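Local coordinates for protein IWS1 (Encephalitozoon cuniculi, PDB 2XPP) that probably acts as a nuclear transcription factor that regulates transcription by RNA polymerase II, at residues Ile20-Asp24 / Gly36-Asn40; Ile66-Leu70 / Ile83-Leu87. All coordinates share one frame; numbering follows the deposited sequence.

Interaction 1 (Ile20-Asp24 / Gly36-Asn40); sequences ILKKD and GKIEN
The carboxylate of D24 reaches across to the first turn of helix 36-48 and takes three donors there. OD1 offers its syn lone pair to the backbone N of G36, 2.8 Å away. OD2 accepts from the backbone N of K37 at 2.9 Å, on the syn side but 31° out of the carboxylate plane, and on its anti side from K37 NZ at 2.7 Å, a salt bridge. The lysine chain bends at chi3 and chi4, which brings NZ round to the oxygen that its own backbone N also binds. Two bonds to OD2 and one to OD1 should fix the rotation of the buried carboxylate, and the helix start with the ammonium probably stabilises its negative charge. I20 supplies the apolar part. Its CG2, anti to the backbone N, presses on the bare G36 backbone, 3.4 Å from G36 C, while CD1 ends 3.8 Å from N40 CG. The N40 amide is held by ND2 donating to G36 O (2.8 Å), and its OD1 bonds R16. The arrangement is characteristic of two successive, roughly antiparallel helices (139° between these segments) in which an aspartate of one accepts from the first backbone N-H groups of the next.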
# COMPACT_ATOMS: atom_id res chain seq x y z
N ILE A 20 -5.35 10.99 8.59
CA ILE A 20 -6.34 9.95 8.93
C ILE A 20 -5.62 8.74 9.54
O ILE A 20 -6.09 8.15 10.54
CB ILE A 20 -7.14 9.54 7.69
CG1 ILE A 20 -8.08 10.68 7.27
CG2 ILE A 20 -7.90 8.19 7.96
CD1 ILE A 20 -8.60 10.53 5.81
N LEU A 21 -4.50 8.36 8.95
CA LEU A 21 -3.75 7.20 9.45
C LEU A 21 -3.29 7.49 10.88
O LEU A 21 -3.48 6.62 11.75
CB LEU A 21 -2.57 6.86 8.52
CG LEU A 21 -1.65 5.72 8.97
CD1 LEU A 21 -2.42 4.41 9.05
CD2 LEU A 21 -0.58 5.63 7.96
N LYS A 22 -2.67 8.66 11.12
CA LYS A 22 -2.14 8.99 12.46
C LYS A 22 -3.24 8.96 13.51
O LYS A 22 -3.00 8.46 14.63
CB LYS A 22 -1.45 10.38 12.44
CG LYS A 22 -0.13 10.26 11.64
CD LYS A 22 0.60 11.62 11.48
CE LYS A 22 1.84 11.46 10.58
NZ LYS A 22 2.76 12.68 10.72
N LYS A 23 -4.41 9.50 13.15
CA LYS A 23 -5.56 9.60 14.10
C LYS A 23 -6.11 8.22 14.42
O LYS A 23 -6.44 7.95 15.59
CB LYS A 23 -6.66 10.48 13.54
CG LYS A 23 -7.71 11.02 14.59
CD LYS A 23 -8.33 12.33 14.04
CE LYS A 23 -7.20 13.37 13.68
NZ LYS A 23 -7.33 14.23 12.42
N ASP A 24 -6.15 7.34 13.41
CA ASP A 24 -6.73 6.00 13.61
C ASP A 24 -5.74 5.23 14.46
O ASP A 24 -6.13 4.55 15.41
CB ASP A 24 -6.96 5.27 12.27
CG ASP A 24 -8.37 5.45 11.73
OD1 ASP A 24 -9.18 6.23 12.30
OD2 ASP A 24 -8.64 4.76 10.70
N GLY A 36 -11.56 6.42 10.88
CA GLY A 36 -11.19 7.41 9.84
C GLY A 36 -10.93 6.80 8.47
O GLY A 36 -11.42 7.33 7.44
N LYS A 37 -10.23 5.67 8.45
CA LYS A 37 -9.94 5.03 7.16
C LYS A 37 -11.21 4.55 6.52
O LYS A 37 -11.46 4.78 5.32
CB LYS A 37 -8.97 3.84 7.31
CG LYS A 37 -7.55 4.29 7.66
CD LYS A 37 -6.57 3.09 7.76
CE LYS A 37 -7.04 2.04 8.77
NZ LYS A 37 -7.13 2.62 10.13
N ILE A 38 -12.01 3.86 7.31
CA ILE A 38 -13.24 3.31 6.71
C ILE A 38 -14.21 4.39 6.24
O ILE A 38 -14.89 4.20 5.23
CB ILE A 38 -13.86 2.23 7.65
CG1 ILE A 38 -14.95 1.44 6.92
CG2 ILE A 38 -14.43 2.83 8.89
CD1 ILE A 38 -14.38 0.47 5.90
N GLU A 39 -14.28 5.51 6.96
CA GLU A 39 -15.23 6.58 6.63
C GLU A 39 -14.78 7.37 5.38
O GLU A 39 -15.59 8.08 4.76
CB GLU A 39 -15.47 7.52 7.83
CG GLU A 39 -16.25 6.82 8.96
CD GLU A 39 -16.25 7.58 10.30
OE1 GLU A 39 -15.54 8.60 10.42
OE2 GLU A 39 -16.98 7.14 11.25
N ASN A 40 -13.51 7.24 5.03
CA ASN A 40 -12.94 8.08 3.97
C ASN A 40 -12.42 7.29 2.77
O ASN A 40 -12.08 7.89 1.75
CB ASN A 40 -11.81 8.94 4.54
CG ASN A 40 -12.32 10.05 5.41
OD1 ASN A 40 -12.77 11.09 4.91
ND2 ASN A 40 -12.32 9.83 6.72
O HOH W 1 -11.18 2.70 9.79

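Interaction 2 (Ile66-Leu70 / Ile83-Leu87); sequences IKGWL and IRKRL
Within the TFIIS N-terminal-type helical bundle, helices 62-70 and 81-92 pack nearly antiparallel; the axes of segments 66-70 and 83-87 come within 10.2 Å, at 154°, and L87 lies between them. Its CD1 lies 3.5 Å from W69 CB and also approaches I66 O, the leucine crossing the tryptophan side chain at about a right angle. L70 CD2 comes within 3.8 Å of L87 CB and 4.0 Å of R84 CA. In L70, CG stands anti to the carbonyl carbon (chi1 -72°); with CD1 extended at chi2, it is the other branch, CD2, that turns to the facing helix. I66 CG2 meets L87 CB at 4.2 Å. This is the apolar interior of an all-helical bundle, and the contact between the two segments is made by packing alone. At the other end of the interface I83 CG2, anti to its backbone N, sits at the edge of the indole, 4.3 Å from W69 CE3 and near the ring plane. The indole N-H is satisfied elsewhere: W69 NE1 donates to M17 O on helix 5-30. L70 O bonds the hydroxyl of Y113 on helix 106-115, while the R84 guanidinium reaches E119 and P79 O.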
# COMPACT_ATOMS: atom_id res chain seq x y z
N ILE A 66 -0.40 4.87 1.05
CA ILE A 66 -1.18 3.67 0.71
C ILE A 66 -0.67 2.46 1.53
O ILE A 66 -1.48 1.73 2.16
CB ILE A 66 -1.19 3.37 -0.78
CG1 ILE A 66 -2.01 4.48 -1.49
CG2 ILE A 66 -1.88 2.00 -1.04
CD1 ILE A 66 -1.82 4.43 -3.07
N LYS A 67 0.65 2.28 1.55
CA LYS A 67 1.30 1.26 2.40
C LYS A 67 0.86 1.39 3.86
O LYS A 67 0.47 0.41 4.48
CB LYS A 67 2.81 1.44 2.34
CG LYS A 67 3.60 0.46 3.26
CD LYS A 67 5.09 0.77 3.15
CE LYS A 67 5.89 -0.25 3.89
NZ LYS A 67 7.30 0.29 3.98
N GLY A 68 0.96 2.60 4.41
CA GLY A 68 0.52 2.85 5.81
C GLY A 68 -0.90 2.42 6.09
O GLY A 68 -1.20 1.82 7.15
N TRP A 69 -1.80 2.79 5.20
CA TRP A 69 -3.22 2.39 5.35
C TRP A 69 -3.43 0.87 5.29
O TRP A 69 -4.41 0.34 5.88
CB TRP A 69 -4.08 3.06 4.28
CG TRP A 69 -4.48 4.52 4.56
CD1 TRP A 69 -3.70 5.56 4.99
CD2 TRP A 69 -5.79 5.06 4.35
NE1 TRP A 69 -4.46 6.71 5.09
CE2 TRP A 69 -5.74 6.43 4.69
CE3 TRP A 69 -7.01 4.50 3.94
CZ2 TRP A 69 -6.88 7.27 4.61
CZ3 TRP A 69 -8.13 5.31 3.86
CH2 TRP A 69 -8.05 6.69 4.21
N LEU A 70 -2.56 0.16 4.58
CA LEU A 70 -2.67 -1.33 4.48
C LEU A 70 -1.97 -2.06 5.63
O LEU A 70 -2.19 -3.27 5.86
CB LEU A 70 -2.01 -1.77 3.17
CG LEU A 70 -2.82 -1.39 1.89
CD1 LEU A 70 -1.94 -1.70 0.66
CD2 LEU A 70 -4.15 -2.19 1.80
N ILE A 83 -11.17 -1.62 3.26
CA ILE A 83 -9.94 -0.89 2.99
C ILE A 83 -8.90 -1.70 2.23
O ILE A 83 -8.31 -1.22 1.22
CB ILE A 83 -9.31 -0.35 4.30
CG1 ILE A 83 -10.37 0.48 5.05
CG2 ILE A 83 -7.97 0.36 3.99
CD1 ILE A 83 -10.10 0.51 6.56
N ARG A 84 -8.70 -2.94 2.67
CA ARG A 84 -7.75 -3.86 2.05
C ARG A 84 -8.12 -4.04 0.57
O ARG A 84 -7.26 -3.92 -0.31
CB ARG A 84 -7.75 -5.20 2.78
CG ARG A 84 -7.35 -4.97 4.25
CD ARG A 84 -6.84 -6.20 4.97
NE ARG A 84 -7.58 -7.46 4.82
CZ ARG A 84 -8.46 -7.93 5.73
NH1 ARG A 84 -8.79 -7.19 6.78
NH2 ARG A 84 -9.05 -9.12 5.57
N LYS A 85 -9.38 -4.33 0.32
CA LYS A 85 -9.83 -4.58 -1.07
C LYS A 85 -9.68 -3.33 -1.93
O LYS A 85 -9.12 -3.39 -3.05
CB LYS A 85 -11.27 -5.03 -1.09
CG LYS A 85 -11.35 -6.44 -0.62
CD LYS A 85 -12.79 -6.88 -0.70
CE LYS A 85 -12.82 -8.34 -0.42
NZ LYS A 85 -14.22 -8.83 -0.54
N ARG A 86 -10.16 -2.21 -1.42
CA ARG A 86 -10.21 -1.02 -2.26
C ARG A 86 -8.81 -0.47 -2.60
O ARG A 86 -8.58 -0.09 -3.74
CB ARG A 86 -11.00 0.04 -1.58
CG ARG A 86 -11.16 1.24 -2.45
CD ARG A 86 -12.14 0.96 -3.63
NE ARG A 86 -12.29 2.18 -4.39
CZ ARG A 86 -12.41 2.28 -5.70
NH1 ARG A 86 -12.43 1.19 -6.47
NH2 ARG A 86 -12.52 3.49 -6.24
N LEU A 87 -7.91 -0.48 -1.63
CA LEU A 87 -6.53 -0.03 -1.87
C LEU A 87 -5.77 -0.97 -2.78
O LEU A 87 -4.95 -0.50 -3.55
CB LEU A 87 -5.74 0.29 -0.59
CG LEU A 87 -6.31 1.55 0.11
CD1 LEU A 87 -5.45 1.77 1.35
CD2 LEU A 87 -6.31 2.78 -0.80

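In the fold
Interactions 1 and 2 have centres 11 Å apart and follow one another along the chain, interaction 1 being complete before interaction 2 starts. The indole of W69 is the main bridge: I20 CG2 lies 3.6 Å from W69 CZ2, and K37 O is 3.7 Å from W69 CZ3, so the ring meets both helices of interaction 1. K37 also links to helix 81-92, its CB packing 3.6 Å from I83 CD1, and L21 CD1 rests 3.4 Å from G68 O. Interaction 2 lies about 4 Å from the centre of the chain; interaction 1, about 12 Å out, joins helices 5-30 and 36-48 to each other, and these bridging contacts tie the pair to helices 62-70 and 81-92.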